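Long-range contact in 4-phosphoerythronate dehydrogenase (Lactobacillus jensenii, PDB 4PRK), which probably catalyses the NAD-dependent interconversion of D-lactate and pyruvate, as a D-isomer-specific 2-hydroxyacid dehydrogenase: residues I3-P8 and C25-I30. Sequence-based numbering, arbitrary orientation.
Sequences IAVFSP and CELKLI
Ile30 lays its CD1 methyl over one face of the Phe6 ring, 4.0 Å from the centroid and shifted toward the rim, a CH-pi contact between neighbours that lie side by side and point the same way. The Ile30 chi2 of 98°, well off a staggered value, carries that methyl back along the strand, so that it also meets Ala4 CB at 3.7 Å. Val48 and Leu50 of the next strand touch Phe6 as well; an alanine at Phe6 would remove the ring under the methyl and would probably loosen this apolar layer. Across the sheet, the Val5 and Leu27 side chains cross obliquely, CG2 of Val5 3.9 Å from CD2 of Leu27, while Leu29 CD2 reaches Pro8 CG, and helix 10-23 packs against Leu27 and Leu29. Five backbone hydrogen bonds join the strands in parallel register. Val5 is held through two successive peptide groups: its N gives a nearly straight bond to Lys28 O, and its O accepts Ile30 N within the carbonyl plane at 2.7 Å. Past the strand end, Ser7 N bonds Ile30 O at a very short 2.5 Å, nearly along the C=O axis. Lys28 turns its amine away to a salt bridge with Asp44. Strand 2-6, helix 10-23 and strand 26-30 thus form a beta-alpha-beta unit at the edge of a flavodoxin-like sheet of order 2-1-3-4-5, as in the catalytic domain of D-2-hydroxyacid dehydrogenases, separate from the Rossmann domain.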
loop_
_atom_site.group_PDB
_atom_site.type_symbol
_atom_site.label_atom_id
_atom_site.label_comp_id
_atom_site.label_asym_id
_atom_site.label_seq_id
_atom_site.Cartn_x
_atom_site.Cartn_y
_atom_site.Cartn_z
ATOM N N ILE A 3 -1.805 -38.576 -16.236
ATOM C CA ILE A 3 -3.114 -37.919 -15.956
ATOM C C ILE A 3 -3.753 -37.416 -17.271
ATOM O O ILE A 3 -3.171 -36.629 -18.021
ATOM C CB ILE A 3 -2.977 -36.795 -14.877
ATOM C CG1 ILE A 3 -2.463 -37.342 -13.506
ATOM C CG2 ILE A 3 -4.273 -36.014 -14.699
ATOM C CD1 ILE A 3 -3.474 -38.108 -12.677
ATOM N N ALA A 4 -4.927 -37.927 -17.592
ATOM C CA ALA A 4 -5.601 -37.493 -18.801
ATOM C C ALA A 4 -6.190 -36.110 -18.613
ATOM O O ALA A 4 -6.760 -35.820 -17.580
ATOM C CB ALA A 4 -6.676 -38.480 -19.197
ATOM N N VAL A 5 -6.045 -35.267 -19.623
ATOM C CA VAL A 5 -6.581 -33.925 -19.598
ATOM C C VAL A 5 -7.563 -33.763 -20.739
ATOM O O VAL A 5 -7.189 -33.810 -21.892
ATOM C CB VAL A 5 -5.460 -32.901 -19.783
ATOM C CG1 VAL A 5 -6.014 -31.494 -19.845
ATOM C CG2 VAL A 5 -4.443 -33.039 -18.671
ATOM N N PHE A 6 -8.812 -33.496 -20.404
ATOM C CA PHE A 6 -9.857 -33.454 -21.399
ATOM C C PHE A 6 -10.149 -32.049 -21.836
ATOM O O PHE A 6 -10.283 -31.173 -21.019
ATOM C CB PHE A 6 -11.111 -34.116 -20.857
ATOM C CG PHE A 6 -10.980 -35.597 -20.725
ATOM C CD1 PHE A 6 -10.507 -36.154 -19.559
ATOM C CD2 PHE A 6 -11.285 -36.424 -21.781
ATOM C CE1 PHE A 6 -10.368 -37.513 -19.442
ATOM C CE2 PHE A 6 -11.146 -37.789 -21.671
ATOM C CZ PHE A 6 -10.688 -38.330 -20.501
ATOM N N SER A 7 -10.248 -31.847 -23.137
ATOM C CA SER A 7 -10.630 -30.555 -23.659
ATOM C C SER A 7 -9.763 -29.383 -23.211
ATOM O O SER A 7 -10.251 -28.413 -22.654
ATOM C CB SER A 7 -12.085 -30.283 -23.322
ATOM O OG SER A 7 -12.522 -29.096 -23.931
ATOM N N PRO A 8 -8.461 -29.469 -23.411
ATOM C CA PRO A 8 -7.656 -28.288 -23.062
ATOM C C PRO A 8 -7.883 -27.057 -23.954
ATOM O O PRO A 8 -8.139 -27.182 -25.138
ATOM C CB PRO A 8 -6.228 -28.785 -23.196
ATOM C CG PRO A 8 -6.281 -29.702 -24.333
ATOM C CD PRO A 8 -7.483 -30.508 -24.006
ATOM N N CYS A 25 5.190 -35.776 -14.114
ATOM C CA CYS A 25 4.154 -36.695 -14.535
ATOM C C CYS A 25 3.917 -36.446 -16.005
ATOM O O CYS A 25 4.434 -35.456 -16.564
ATOM C CB CYS A 25 2.862 -36.446 -13.745
ATOM S SG CYS A 25 2.024 -34.930 -14.225
ATOM N N GLU A 26 3.134 -37.313 -16.623
ATOM C CA GLU A 26 2.842 -37.199 -18.031
ATOM C C GLU A 26 1.404 -36.792 -18.161
ATOM O O GLU A 26 0.552 -37.290 -17.421
ATOM C CB GLU A 26 3.056 -38.541 -18.696
ATOM C CG GLU A 26 2.708 -38.567 -20.171
ATOM C CD GLU A 26 3.208 -39.831 -20.870
ATOM O OE1 GLU A 26 3.901 -40.666 -20.222
ATOM O OE2 GLU A 26 2.894 -39.975 -22.073
ATOM N N LEU A 27 1.128 -35.875 -19.084
ATOM C CA LEU A 27 -0.258 -35.429 -19.344
ATOM C C LEU A 27 -0.757 -35.885 -20.714
ATOM O O LEU A 27 -0.309 -35.377 -21.730
ATOM C CB LEU A 27 -0.427 -33.878 -19.241
ATOM C CG LEU A 27 -0.177 -33.245 -17.850
ATOM C CD1 LEU A 27 -0.247 -31.723 -17.872
ATOM C CD2 LEU A 27 -1.094 -33.805 -16.771
ATOM N N LYS A 28 -1.741 -36.779 -20.711
ATOM C CA LYS A 28 -2.397 -37.215 -21.941
ATOM C C LYS A 28 -3.559 -36.325 -22.339
ATOM O O LYS A 28 -4.655 -36.389 -21.732
ATOM C CB LYS A 28 -2.886 -38.658 -21.786
ATOM C CG LYS A 28 -3.594 -39.243 -23.006
ATOM C CD LYS A 28 -3.400 -40.754 -23.034
ATOM C CE LYS A 28 -4.588 -41.509 -23.608
ATOM N NZ LYS A 28 -4.425 -42.962 -23.285
ATOM N N LEU A 29 -3.356 -35.536 -23.397
ATOM C CA LEU A 29 -4.359 -34.543 -23.747
ATOM C C LEU A 29 -5.368 -35.072 -24.673
ATOM O O LEU A 29 -5.006 -35.474 -25.724
ATOM C CB LEU A 29 -3.734 -33.341 -24.414
ATOM C CG LEU A 29 -3.257 -32.356 -23.357
ATOM C CD1 LEU A 29 -2.227 -32.950 -22.395
ATOM C CD2 LEU A 29 -2.728 -31.146 -24.103
ATOM N N ILE A 30 -6.632 -35.013 -24.301
ATOM C CA ILE A 30 -7.728 -35.304 -25.233
ATOM C C ILE A 30 -8.514 -34.022 -25.635
ATOM O O ILE A 30 -8.965 -33.237 -24.761
ATOM C CB ILE A 30 -8.683 -36.347 -24.632
ATOM C CG1 ILE A 30 -7.907 -37.616 -24.203
ATOM C CG2 ILE A 30 -9.790 -36.668 -25.625
ATOM C CD1 ILE A 30 -7.544 -37.681 -22.725
#